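Local coordinates for protein HcgC (Methanococcus maripaludis S2, PDB 5O4J) that catalyses, as a SAM-dependent C-methyltransferase, the methylation of a pyridinol, probably on the route to the FeGP cofactor of [Fe]-hydrogenase, at residues A[89-92]-A[93-96]; A[116-120]-A[121-125]; A[35-39]-A[40-44]. One frame throughout, in Å; residues are numbered along the deposited sequence. Where two conformers were deposited one is given.

In the fold
Contacts 1 and 2 meet on S-adenosyl-L-homocysteine. Contact 1 starts helix 91-99 after strand 87-90, contact 2 starts helix 120-123 after the loop that follows strand 108-111, and each brings an aliphatic residue to the adenine: L91 and V118. Their centres lie about 13 Å apart, and they touch directly, L91 CD1 packing 3.6 Å from L122 CD2. Contact 3 stands away from the ligand, where helix 18-37 ends and the chain enters strand 42-48. Its centre is about 24 Å from that of contact 1 and about 22 Å from that of contact 2. Strands 87-90 and 42-48 belong to the same seven-stranded sheet, consistent with the Rossmann-like clan of the family.

Contact 1 (A[89-92]-A[93-96]); sequences MDLN and KLQL. With SAH (S-adenosyl-L-homocysteine), chain E.
K93 is held to D90 by a helix N-cap: K93 N donates to D90 OD1 over 2.6 Å, nearly in line with the carboxylate C-O bond. D90 can reach round because its CG sits between the backbone N and the carbonyl carbon (chi1 61°), which folds the short side chain back over the first turn of helix 91-99. Beyond its backbone K93 runs out fully extended, passing M89 at about a right angle with CD 4.1 Å from M89 CG. L94 comes next and turns inward. L94 N donates to D90 O at 3.0 Å, while L94 CD1 packs 3.6 Å from M89 CE, which the bend at chi3 of the methionine swings under the helix. Both side chains also touch I104, so strand end and helix start share one hydrophobic layer. Q95 N closes the following turn on L91 O, 3.0 Å away and almost straight (171°). Its side chain slants across L91 and, like L91, packs on L122 of helix 120-123. L91 itself points its branches at the ligand: L91 CD2 lies 3.7 Å from N6 of S-adenosyl-L-homocysteine. L96 N continues the helical pattern with a bond to N92 O; both residues are exposed. This is a beta-strand to alpha-helix junction at the S-adenosyl-L-homocysteine pocket, next to the site where D72 binds the ligand. The negative carboxylate of D90 probably suits the positive end of the helix dipole, and the apolar contact of L91 offers the adenine shape rather than polar recognition.

Contact 2 (A[116-120]-A[121-125]); sequences GGVSP and DLISK. With SAH (S-adenosyl-L-homocysteine), chain E.
Apolar contact joins V118 to I123 across the start of the helix: V118 CG2 lies 3.6 Å from I123 CD1, the two side chains crossing at about a right angle. The isoleucine reaches there with CG1 anti to its carbonyl carbon (chi1 -64°) and the chain extended to CD1. The other methyl of V118 serves the ligand, CG1 lying against the six-membered ring of adenine, 3.5 Å from N1 of S-adenosyl-L-homocysteine. G117 extends this wall: G117 CA is 3.6 Å from N7 of the ligand's adenine. Replacing V118 by an alanine would probably open a gap beside the adenine and leave I123 CD1 without the methyl it packs on. The valine thus sits between the ligand and the helix, in the loop that leaves strand 108-111 of the Rossmann-like sheet; its N is tied to T113, and both V118 and L122 touch F48 of strand 42-48. Hydrogen bonding follows the pattern of an N-cap at S119. In one of its two conformers S119 OG accepts from L122 N at 3.0 Å (157°), so this cap may not be permanent. S119 O receives I123 N, nearly straight at 171°, and a weak second bond from L122 N. P120 O, at the first residue of the helix, accepts from S124 N at 2.9 Å. Further bonds finish the short turn: S124 OG donates to D121 O over 2.6 Å, tilted out of the carbonyl plane. Charge enters on the exposed side, where K125 NZ curls back to D121 OD1 in a salt bridge of 3.3 Å whose hydrogen bond is weak.

Contact 3 (A[35-39]-A[40-44]); sequences YFLEG and EEFKQ
L37 and F42 meet across the turn that ends helix 18-37, the methyl CD2 of L37 resting 4.0 Å from F42 CZ and nearly as near CE2. The approach is oblique to the ring. L37 gets there with CG anti to its carbonyl carbon (chi1 -67°) and with CD1 anti to CA, which leaves CD2 as the branch turned to the ring. F42 takes a similar first torsion, CG also anti to its carbonyl carbon (chi1 -60°), and this carries the ring back toward the helix end. Both side chains also pack on V130 of strand 130-134, so the pair belongs to the apolar layer beneath the turn. Between them the backbone makes a type I' beta turn from L37 to E40, with E38 and G39 both at positive phi; glycine suits such a position. E40 N closes it on L37 O at 2.9 Å, coming from above the carbonyl plane. This is the helix-to-strand connection leading into strand 42-48, an interior strand of the Rossmann-like sheet, between 65-72 and 108-111. E40 stretches out from the turn, its CB 3.3 Å from L37 O, and its extended chain brings the carboxylate to a water. That water spans what remains of the way, donating to L37 O at 2.8 Å and to E40 OE1 at 2.6 Å. L37 O is thereby gripped twice, by the turn amide and by the water, and the water ties the carboxylate back to the helix end. E38, on the exposed corner, keeps its OE2 6.4 Å from E40 OE1; a long, weak ion pair with K159 may ease any repulsion between these like charges.

Contact 1 (A[89-92]-A[93-96])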
ATOM      1  N   MET A  89     -37.676   8.606  19.719  1.00 29.18           N
ATOM      2  CA  MET A  89     -37.626   9.193  21.050  1.00 31.18           C
ATOM      3  C   MET A  89     -36.234   9.752  21.256  1.00 31.45           C
ATOM      4  O   MET A  89     -35.251   9.065  20.973  1.00 34.93           O
ATOM      5  CB  MET A  89     -37.901   8.155  22.143  1.00 36.12           C
ATOM      6  CG  MET A  89     -39.304   7.619  22.222  1.00 48.74           C
ATOM      7  SD  MET A  89     -39.538   6.999  23.895  1.00 57.34           S
ATOM      8  CE  MET A  89     -39.065   5.291  23.766  1.00 68.37           C
ATOM      9  N   ASP A  90     -36.137  10.980  21.758  1.00 28.87           N
ATOM     10  CA  ASP A  90     -34.820  11.425  22.165  1.00 35.42           C
ATOM     11  C   ASP A  90     -34.498  10.834  23.534  1.00 34.31           C
ATOM     12  O   ASP A  90     -35.373  10.334  24.250  1.00 32.06           O
ATOM     13  CB  ASP A  90     -34.715  12.955  22.171  1.00 46.97           C
ATOM     14  CG  ASP A  90     -35.687  13.617  23.129  1.00 53.37           C
ATOM     15  OD1 ASP A  90     -35.657  13.297  24.334  1.00 50.52           O
ATOM     16  OD2 ASP A  90     -36.470  14.479  22.673  1.00 58.00           O
ATOM     17  N   LEU A  91     -33.209  10.848  23.869  1.00 39.82           N
ATOM     18  CA  LEU A  91     -32.761  10.181  25.084  1.00 40.69           C
ATOM     19  C   LEU A  91     -33.481  10.731  26.309  1.00 43.53           C
ATOM     20  O   LEU A  91     -33.858   9.976  27.209  1.00 47.12           O
ATOM     21  CB  LEU A  91     -31.246  10.324  25.220  1.00 42.74           C
ATOM     22  CG  LEU A  91     -30.580   9.546  26.353  1.00 41.23           C
ATOM     23  CD1 LEU A  91     -30.853   8.056  26.222  1.00 39.40           C
ATOM     24  CD2 LEU A  91     -29.088   9.809  26.371  1.00 37.69           C
ATOM     25  N   ASN A  92     -33.689  12.048  26.356  1.00 47.33           N
ATOM     26  CA  ASN A  92     -34.401  12.645  27.483  1.00 53.66           C
ATOM     27  C   ASN A  92     -35.827  12.120  27.578  1.00 49.35           C
ATOM     28  O   ASN A  92     -36.305  11.797  28.672  1.00 48.17           O
ATOM     29  CB  ASN A  92     -34.407  14.168  27.359  1.00 65.93           C
ATOM     30  CG  ASN A  92     -33.612  14.845  28.453  1.00 76.02           C
ATOM     31  OD1 ASN A  92     -34.119  15.077  29.549  1.00 78.94           O
ATOM     32  ND2 ASN A  92     -32.356  15.167  28.160  1.00 80.92           N
ATOM     33  N   LYS A  93     -36.526  12.032  26.443  1.00 44.03           N
ATOM     34  CA  LYS A  93     -37.901  11.541  26.460  1.00 43.46           C
ATOM     35  C   LYS A  93     -37.963  10.084  26.902  1.00 43.80           C
ATOM     36  O   LYS A  93     -38.911   9.672  27.583  1.00 41.44           O
ATOM     37  CB  LYS A  93     -38.535  11.699  25.078  1.00 52.63           C
ATOM     38  CG  LYS A  93     -39.998  11.289  25.033  1.00 61.12           C
ATOM     39  CD  LYS A  93     -40.550  11.270  23.623  1.00 69.43           C
ATOM     40  CE  LYS A  93     -42.012  10.856  23.632  1.00 79.39           C
ATOM     41  NZ  LYS A  93     -42.603  10.791  22.268  1.00 87.24           N
ATOM     42  N   LEU A  94     -36.976   9.279  26.506  1.00 43.31           N
ATOM     43  CA  LEU A  94     -36.941   7.891  26.953  1.00 42.74           C
ATOM     44  C   LEU A  94     -36.750   7.819  28.459  1.00 47.80           C
ATOM     45  O   LEU A  94     -37.505   7.140  29.165  1.00 46.28           O
ATOM     46  CB  LEU A  94     -35.806   7.137  26.260  1.00 37.29           C
ATOM     47  CG  LEU A  94     -35.536   5.739  26.832  1.00 39.79           C
ATOM     48  CD1 LEU A  94     -36.546   4.738  26.291  1.00 40.17           C
ATOM     49  CD2 LEU A  94     -34.111   5.313  26.571  1.00 38.76           C
ATOM     50  N   GLN A  95     -35.715   8.495  28.962  1.00 50.00           N
ATOM     51  CA  GLN A  95     -35.385   8.418  30.377  1.00 54.63           C
ATOM     52  C   GLN A  95     -36.522   8.938  31.245  1.00 57.30           C
ATOM     53  O   GLN A  95     -36.684   8.492  32.387  1.00 56.72           O
ATOM     54  CB  GLN A  95     -34.090   9.186  30.633  1.00 59.06           C
ATOM     55  CG  GLN A  95     -32.878   8.467  30.058  1.00 65.72           C
ATOM     56  CD  GLN A  95     -31.565   9.142  30.386  1.00 72.65           C
ATOM     57  OE1 GLN A  95     -31.454  10.367  30.352  1.00 75.72           O
ATOM     58  NE2 GLN A  95     -30.556   8.339  30.705  1.00 74.53           N
ATOM     59  N   LEU A  96     -37.324   9.866  30.720  1.00 60.54           N
ATOM     60  CA  LEU A  96     -38.508  10.319  31.441  1.00 70.26           C
ATOM     61  C   LEU A  96     -39.637   9.296  31.359  1.00 65.74           C
ATOM     62  O   LEU A  96     -40.320   9.044  32.359  1.00 64.21           O
ATOM     63  CB  LEU A  96     -38.966  11.670  30.891  1.00 84.21           C
ATOM     64  CG  LEU A  96     -40.195  12.308  31.548  1.00 93.82           C
ATOM     65  CD1 LEU A  96     -39.925  12.707  32.992  1.00 97.91           C
ATOM     66  CD2 LEU A  96     -40.626  13.512  30.746  1.00 94.81           C
TER
HETATM   67  N   SAH E 301     -22.087   2.211  14.709  1.00 71.85           N
HETATM   68  CA  SAH E 301     -22.921   3.143  13.892  1.00 46.63           C
HETATM   69  CB  SAH E 301     -22.482   4.583  14.154  1.00 32.27           C
HETATM   70  CG  SAH E 301     -23.027   5.102  15.483  1.00 24.54           C
HETATM   71  SD  SAH E 301     -22.645   6.817  15.733  1.00 20.90           S
HETATM   72  C   SAH E 301     -22.792   2.865  12.421  1.00 32.69           C
HETATM   73  O   SAH E 301     -23.421   3.593  11.614  1.00 20.96           O
HETATM   74  OXT SAH E 301     -22.055   1.933  12.074  1.00 40.22           O
HETATM   75  C5' SAH E 301     -23.467   7.141  17.266  1.00 19.35           C
HETATM   76  C4' SAH E 301     -24.969   7.354  17.112  1.00 19.11           C
HETATM   77  O4' SAH E 301     -25.591   7.122  18.381  1.00 21.19           O
HETATM   78  C3' SAH E 301     -25.294   8.790  16.750  1.00 16.70           C
HETATM   79  O3' SAH E 301     -26.523   8.872  16.010  1.00 21.24           O
HETATM   80  C2' SAH E 301     -25.409   9.428  18.113  1.00 18.34           C
HETATM   81  O2' SAH E 301     -26.145  10.656  18.133  1.00 20.73           O
HETATM   82  C1' SAH E 301     -26.115   8.348  18.899  1.00 19.13           C
HETATM   83  N9  SAH E 301     -25.823   8.365  20.340  1.00 19.73           N
HETATM   84  C8  SAH E 301     -24.629   8.614  20.925  1.00 20.04           C
HETATM   85  N7  SAH E 301     -24.749   8.500  22.272  1.00 23.17           N
HETATM   86  C5  SAH E 301     -26.025   8.154  22.534  1.00 22.06           C
HETATM   87  C6  SAH E 301     -26.820   7.863  23.742  1.00 25.84           C
HETATM   88  N6  SAH E 301     -26.246   7.931  24.965  1.00 29.56           N
HETATM   89  N1  SAH E 301     -28.118   7.543  23.577  1.00 25.34           N
HETATM   90  C2  SAH E 301     -28.696   7.466  22.369  1.00 29.62           C
HETATM   91  N3  SAH E 301     -28.039   7.720  21.224  1.00 26.19           N
HETATM   92  C4  SAH E 301     -26.727   8.061  21.259  1.00 20.65           C

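Contact 2 (A[116-120]-A[121-125])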
ATOM      1  N   GLY A 116     -18.230   6.075  22.802  1.00 21.20           N
ATOM      2  CA  GLY A 116     -18.786   7.173  23.567  1.00 21.54           C
ATOM      3  C   GLY A 116     -20.292   7.195  23.636  1.00 21.37           C
ATOM      4  O   GLY A 116     -20.871   8.227  23.982  1.00 24.50           O
ATOM      5  N   GLY A 117     -20.945   6.063  23.375  1.00 22.07           N
ATOM      6  CA  GLY A 117     -22.392   6.003  23.299  1.00 24.71           C
ATOM      7  C   GLY A 117     -23.099   5.690  24.608  1.00 24.28           C
ATOM      8  O   GLY A 117     -22.744   6.233  25.659  1.00 23.33           O
ATOM      9  N   VAL A 118     -24.127   4.839  24.547  1.00 28.70           N
ATOM     10  CA  VAL A 118     -24.963   4.593  25.715  1.00 31.18           C
ATOM     11  C   VAL A 118     -24.141   3.995  26.849  1.00 29.25           C
ATOM     12  O   VAL A 118     -23.171   3.256  26.635  1.00 28.50           O
ATOM     13  CB  VAL A 118     -26.147   3.665  25.394  1.00 34.00           C
ATOM     14  CG1 VAL A 118     -27.033   4.270  24.333  1.00 40.03           C
ATOM     15  CG2 VAL A 118     -25.652   2.289  24.990  1.00 31.29           C
ATOM     16  N   SER A 119     -24.552   4.284  28.043  0.73 27.84           N
ATOM     17  CA  SER A 119     -23.870   3.813  29.233  0.73 29.63           C
ATOM     18  C   SER A 119     -24.372   2.426  29.620  0.73 28.55           C
ATOM     19  O   SER A 119     -25.546   2.112  29.427  0.73 27.68           O
ATOM     20  CB  SER A 119     -24.111   4.771  30.395  0.73 32.35           C
ATOM     21  OG  SER A 119     -25.469   4.731  30.791  0.73 30.46           O
ATOM     22  N   PRO A 120     -23.507   1.570  30.164  1.00 30.61           N
ATOM     23  CA  PRO A 120     -24.008   0.309  30.735  1.00 33.05           C
ATOM     24  C   PRO A 120     -25.102   0.534  31.765  1.00 34.53           C
ATOM     25  O   PRO A 120     -25.994  -0.309  31.926  1.00 34.52           O
ATOM     26  CB  PRO A 120     -22.748  -0.309  31.360  1.00 32.62           C
ATOM     27  CG  PRO A 120     -21.613   0.293  30.571  1.00 37.66           C
ATOM     28  CD  PRO A 120     -22.045   1.694  30.295  1.00 36.25           C
ATOM     29  N   ASP A 121     -25.053   1.666  32.470  1.00 32.54           N
ATOM     30  CA  ASP A 121     -26.081   1.989  33.453  1.00 40.02           C
ATOM     31  C   ASP A 121     -27.462   2.065  32.804  1.00 34.04           C
ATOM     32  O   ASP A 121     -28.442   1.542  33.346  1.00 34.61           O
ATOM     33  CB  ASP A 121     -25.724   3.312  34.142  1.00 54.78           C
ATOM     34  CG  ASP A 121     -26.596   3.605  35.349  1.00 66.59           C
ATOM     35  OD1 ASP A 121     -27.812   3.327  35.310  1.00 67.06           O
ATOM     36  OD2 ASP A 121     -26.054   4.122  36.347  1.00 73.85           O
ATOM     37  N   LEU A 122     -27.569   2.742  31.651  1.00 32.10           N
ATOM     38  CA  LEU A 122     -28.862   2.841  30.977  1.00 33.14           C
ATOM     39  C   LEU A 122     -29.321   1.486  30.443  1.00 32.74           C
ATOM     40  O   LEU A 122     -30.499   1.129  30.561  1.00 35.96           O
ATOM     41  CB  LEU A 122     -28.790   3.868  29.848  1.00 38.84           C
ATOM     42  CG  LEU A 122     -30.052   4.011  28.989  1.00 40.05           C
ATOM     43  CD1 LEU A 122     -31.250   4.419  29.833  1.00 43.38           C
ATOM     44  CD2 LEU A 122     -29.817   5.029  27.877  1.00 37.53           C
ATOM     45  N   ILE A 123     -28.406   0.721  29.853  1.00 30.78           N
ATOM     46  CA  ILE A 123     -28.758  -0.605  29.359  1.00 29.69           C
ATOM     47  C   ILE A 123     -29.264  -1.482  30.498  1.00 31.47           C
ATOM     48  O   ILE A 123     -30.218  -2.250  30.332  1.00 30.43           O
ATOM     49  CB  ILE A 123     -27.552  -1.232  28.642  1.00 28.18           C
ATOM     50  CG1 ILE A 123     -27.209  -0.398  27.406  1.00 30.09           C
ATOM     51  CG2 ILE A 123     -27.835  -2.706  28.299  1.00 29.66           C
ATOM     52  CD1 ILE A 123     -26.006  -0.874  26.644  1.00 38.53           C
ATOM     53  N   SER A 124     -28.642  -1.372  31.674  1.00 35.38           N
ATOM     54  CA  SER A 124     -29.038  -2.186  32.818  1.00 38.50           C
ATOM     55  C   SER A 124     -30.473  -1.923  33.257  1.00 38.90           C
ATOM     56  O   SER A 124     -31.013  -2.701  34.054  1.00 38.96           O
ATOM     57  CB  SER A 124     -28.090  -1.934  33.991  1.00 40.31           C
ATOM     58  OG  SER A 124     -28.400  -0.711  34.635  1.00 42.84           O
ATOM     59  N   LYS A 125     -31.099  -0.851  32.779  1.00 38.29           N
ATOM     60  CA  LYS A 125     -32.473  -0.554  33.155  1.00 45.81           C
ATOM     61  C   LYS A 125     -33.486  -1.399  32.395  1.00 49.17           C
ATOM     62  O   LYS A 125     -34.679  -1.340  32.711  1.00 48.37           O
ATOM     63  CB  LYS A 125     -32.759   0.933  32.939  1.00 49.94           C
ATOM     64  CG  LYS A 125     -31.767   1.841  33.653  1.00 55.00           C
ATOM     65  CD  LYS A 125     -32.460   2.882  34.512  1.00 64.25           C
ATOM     66  CE  LYS A 125     -31.460   3.677  35.348  1.00 73.90           C
ATOM     67  NZ  LYS A 125     -30.868   2.868  36.455  1.00 78.07           N
TER
HETATM   68  N   SAH E 301     -22.087   2.211  14.709  1.00 71.85           N
HETATM   69  CA  SAH E 301     -22.921   3.143  13.892  1.00 46.63           C
HETATM   70  CB  SAH E 301     -22.482   4.583  14.154  1.00 32.27           C
HETATM   71  CG  SAH E 301     -23.027   5.102  15.483  1.00 24.54           C
HETATM   72  SD  SAH E 301     -22.645   6.817  15.733  1.00 20.90           S
HETATM   73  C   SAH E 301     -22.792   2.865  12.421  1.00 32.69           C
HETATM   74  O   SAH E 301     -23.421   3.593  11.614  1.00 20.96           O
HETATM   75  OXT SAH E 301     -22.055   1.933  12.074  1.00 40.22           O
HETATM   76  C5' SAH E 301     -23.467   7.141  17.266  1.00 19.35           C
HETATM   77  C4' SAH E 301     -24.969   7.354  17.112  1.00 19.11           C
HETATM   78  O4' SAH E 301     -25.591   7.122  18.381  1.00 21.19           O
HETATM   79  C3' SAH E 301     -25.294   8.790  16.750  1.00 16.70           C
HETATM   80  O3' SAH E 301     -26.523   8.872  16.010  1.00 21.24           O
HETATM   81  C2' SAH E 301     -25.409   9.428  18.113  1.00 18.34           C
HETATM   82  O2' SAH E 301     -26.145  10.656  18.133  1.00 20.73           O
HETATM   83  C1' SAH E 301     -26.115   8.348  18.899  1.00 19.13           C
HETATM   84  N9  SAH E 301     -25.823   8.365  20.340  1.00 19.73           N
HETATM   85  C8  SAH E 301     -24.629   8.614  20.925  1.00 20.04           C
HETATM   86  N7  SAH E 301     -24.749   8.500  22.272  1.00 23.17           N
HETATM   87  C5  SAH E 301     -26.025   8.154  22.534  1.00 22.06           C
HETATM   88  C6  SAH E 301     -26.820   7.863  23.742  1.00 25.84           C
HETATM   89  N6  SAH E 301     -26.246   7.931  24.965  1.00 29.56           N
HETATM   90  N1  SAH E 301     -28.118   7.543  23.577  1.00 25.34           N
HETATM   91  C2  SAH E 301     -28.696   7.466  22.369  1.00 29.62           C
HETATM   92  N3  SAH E 301     -28.039   7.720  21.224  1.00 26.19           N
HETATM   93  C4  SAH E 301     -26.727   8.061  21.259  1.00 20.65           C

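Contact 3 (A[35-39]-A[40-44])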
ATOM      1  N   TYR A  35     -30.336 -12.828  11.026  1.00 19.41           N
ATOM      2  CA  TYR A  35     -29.909 -14.213  11.166  1.00 20.26           C
ATOM      3  C   TYR A  35     -29.741 -14.588  12.628  1.00 23.82           C
ATOM      4  O   TYR A  35     -30.110 -15.695  13.045  1.00 24.94           O
ATOM      5  CB  TYR A  35     -28.602 -14.416  10.398  1.00 22.60           C
ATOM      6  CG  TYR A  35     -27.981 -15.765  10.614  1.00 34.45           C
ATOM      7  CD1 TYR A  35     -28.538 -16.897  10.048  1.00 46.78           C
ATOM      8  CD2 TYR A  35     -26.836 -15.910  11.386  1.00 40.39           C
ATOM      9  CE1 TYR A  35     -27.979 -18.138  10.246  1.00 54.92           C
ATOM     10  CE2 TYR A  35     -26.266 -17.155  11.590  1.00 49.39           C
ATOM     11  CZ  TYR A  35     -26.843 -18.265  11.014  1.00 57.35           C
ATOM     12  OH  TYR A  35     -26.280 -19.507  11.210  1.00 61.22           O
ATOM     13  N   PHE A  36     -29.174 -13.675  13.420  1.00 22.00           N
ATOM     14  CA  PHE A  36     -29.002 -13.931  14.843  1.00 21.80           C
ATOM     15  C   PHE A  36     -30.343 -14.134  15.542  1.00 23.49           C
ATOM     16  O   PHE A  36     -30.461 -14.981  16.437  1.00 24.21           O
ATOM     17  CB  PHE A  36     -28.236 -12.771  15.465  1.00 22.83           C
ATOM     18  CG  PHE A  36     -27.945 -12.947  16.925  1.00 21.33           C
ATOM     19  CD1 PHE A  36     -27.004 -13.866  17.351  1.00 22.03           C
ATOM     20  CD2 PHE A  36     -28.597 -12.177  17.867  1.00 23.28           C
ATOM     21  CE1 PHE A  36     -26.723 -14.020  18.712  1.00 24.66           C
ATOM     22  CE2 PHE A  36     -28.315 -12.323  19.218  1.00 23.44           C
ATOM     23  CZ  PHE A  36     -27.380 -13.252  19.635  1.00 23.50           C
ATOM     24  N   LEU A  37     -31.370 -13.378  15.138  1.00 21.10           N
ATOM     25  CA  LEU A  37     -32.661 -13.418  15.819  1.00 21.72           C
ATOM     26  C   LEU A  37     -33.487 -14.654  15.473  1.00 22.34           C
ATOM     27  O   LEU A  37     -34.475 -14.931  16.162  1.00 22.16           O
ATOM     28  CB  LEU A  37     -33.451 -12.141  15.516  1.00 23.22           C
ATOM     29  CG  LEU A  37     -32.859 -10.857  16.109  1.00 21.46           C
ATOM     30  CD1 LEU A  37     -33.698  -9.651  15.752  1.00 21.45           C
ATOM     31  CD2 LEU A  37     -32.720 -10.964  17.624  1.00 24.67           C
ATOM     32  N   GLU A  38     -33.130 -15.383  14.427  1.00 23.47           N
ATOM     33  CA  GLU A  38     -33.721 -16.697  14.154  1.00 22.93           C
ATOM     34  C   GLU A  38     -35.245 -16.647  14.070  1.00 24.30           C
ATOM     35  O   GLU A  38     -35.942 -17.595  14.451  1.00 27.91           O
ATOM     36  CB  GLU A  38     -33.276 -17.695  15.220  1.00 25.80           C
ATOM     37  CG  GLU A  38     -31.772 -17.900  15.241  1.00 34.42           C
ATOM     38  CD  GLU A  38     -31.305 -18.780  16.388  1.00 39.04           C
ATOM     39  OE1 GLU A  38     -30.117 -19.159  16.391  1.00 41.37           O
ATOM     40  OE2 GLU A  38     -32.108 -19.055  17.306  1.00 40.48           O
ATOM     41  N   GLY A  39     -35.769 -15.555  13.516  1.00 25.38           N
ATOM     42  CA  GLY A  39     -37.198 -15.435  13.305  1.00 26.59           C
ATOM     43  C   GLY A  39     -38.013 -15.194  14.551  1.00 25.56           C
ATOM     44  O   GLY A  39     -39.245 -15.237  14.484  1.00 27.53           O
ATOM     45  N   GLU A  40     -37.370 -14.946  15.689  1.00 25.61           N
ATOM     46  CA  GLU A  40     -38.108 -14.654  16.910  1.00 28.07           C
ATOM     47  C   GLU A  40     -38.903 -13.361  16.753  1.00 29.61           C
ATOM     48  O   GLU A  40     -38.438 -12.387  16.154  1.00 29.55           O
ATOM     49  CB  GLU A  40     -37.153 -14.554  18.104  1.00 30.08           C
ATOM     50  CG  GLU A  40     -37.873 -14.369  19.443  1.00 33.73           C
ATOM     51  CD  GLU A  40     -36.975 -14.563  20.657  1.00 34.81           C
ATOM     52  OE1 GLU A  40     -35.787 -14.899  20.496  1.00 33.33           O
ATOM     53  OE2 GLU A  40     -37.474 -14.389  21.789  1.00 33.74           O
ATOM     54  N   GLU A  41     -40.119 -13.366  17.281  1.00 27.11           N
ATOM     55  CA  GLU A  41     -40.994 -12.208  17.249  1.00 32.24           C
ATOM     56  C   GLU A  41     -40.962 -11.508  18.599  1.00 32.38           C
ATOM     57  O   GLU A  41     -40.829 -12.146  19.649  1.00 30.98           O
ATOM     58  CB  GLU A  41     -42.418 -12.634  16.883  1.00 40.83           C
ATOM     59  CG  GLU A  41     -42.543 -13.075  15.430  1.00 45.95           C
ATOM     60  CD  GLU A  41     -43.900 -13.662  15.096  1.00 52.86           C
ATOM     61  OE1 GLU A  41     -44.761 -13.746  15.993  1.00 53.60           O
ATOM     62  OE2 GLU A  41     -44.108 -14.035  13.925  1.00 58.82           O
ATOM     63  N   PHE A  42     -41.081 -10.183  18.560  1.00 32.46           N
ATOM     64  CA  PHE A  42     -40.919  -9.351  19.740  1.00 33.26           C
ATOM     65  C   PHE A  42     -42.054  -8.340  19.806  1.00 33.05           C
ATOM     66  O   PHE A  42     -42.564  -7.886  18.779  1.00 32.03           O
ATOM     67  CB  PHE A  42     -39.570  -8.608  19.720  1.00 30.50           C
ATOM     68  CG  PHE A  42     -38.374  -9.519  19.692  1.00 27.50           C
ATOM     69  CD1 PHE A  42     -37.800  -9.980  20.871  1.00 26.48           C
ATOM     70  CD2 PHE A  42     -37.833  -9.927  18.490  1.00 27.04           C
ATOM     71  CE1 PHE A  42     -36.702 -10.828  20.839  1.00 23.94           C
ATOM     72  CE2 PHE A  42     -36.737 -10.773  18.452  1.00 24.72           C
ATOM     73  CZ  PHE A  42     -36.166 -11.218  19.621  1.00 25.89           C
ATOM     74  N   LYS A  43     -42.426  -7.970  21.033  1.00 32.44           N
ATOM     75  CA  LYS A  43     -43.481  -6.984  21.227  1.00 32.37           C
ATOM     76  C   LYS A  43     -42.951  -5.569  21.068  1.00 33.78           C
ATOM     77  O   LYS A  43     -43.636  -4.706  20.505  1.00 34.73           O
ATOM     78  CB  LYS A  43     -44.112  -7.157  22.611  1.00 37.72           C
ATOM     79  CG  LYS A  43     -45.060  -8.343  22.705  1.00 52.63           C
ATOM     80  CD  LYS A  43     -45.486  -8.608  24.144  1.00 67.67           C
ATOM     81  CE  LYS A  43     -46.593  -9.651  24.216  1.00 77.20           C
ATOM     82  NZ  LYS A  43     -46.120 -11.010  23.821  1.00 82.16           N
ATOM     83  N   GLN A  44     -41.738  -5.309  21.551  1.00 33.59           N
ATOM     84  CA  GLN A  44     -41.200  -3.955  21.535  1.00 32.34           C
ATOM     85  C   GLN A  44     -39.686  -3.999  21.421  1.00 32.14           C
ATOM     86  O   GLN A  44     -39.003  -4.518  22.309  1.00 29.57           O
ATOM     87  CB  GLN A  44     -41.617  -3.204  22.794  1.00 32.70           C
ATOM     88  CG  GLN A  44     -41.118  -1.774  22.850  1.00 31.98           C
ATOM     89  CD  GLN A  44     -41.472  -1.104  24.152  1.00 37.31           C
ATOM     90  OE1 GLN A  44     -40.842  -1.348  25.177  1.00 40.10           O
ATOM     91  NE2 GLN A  44     -42.506  -0.274  24.125  1.00 40.57           N
TER
HETATM   92  O   HOH W   1     -33.791 -14.555  18.845  1.00 27.71           O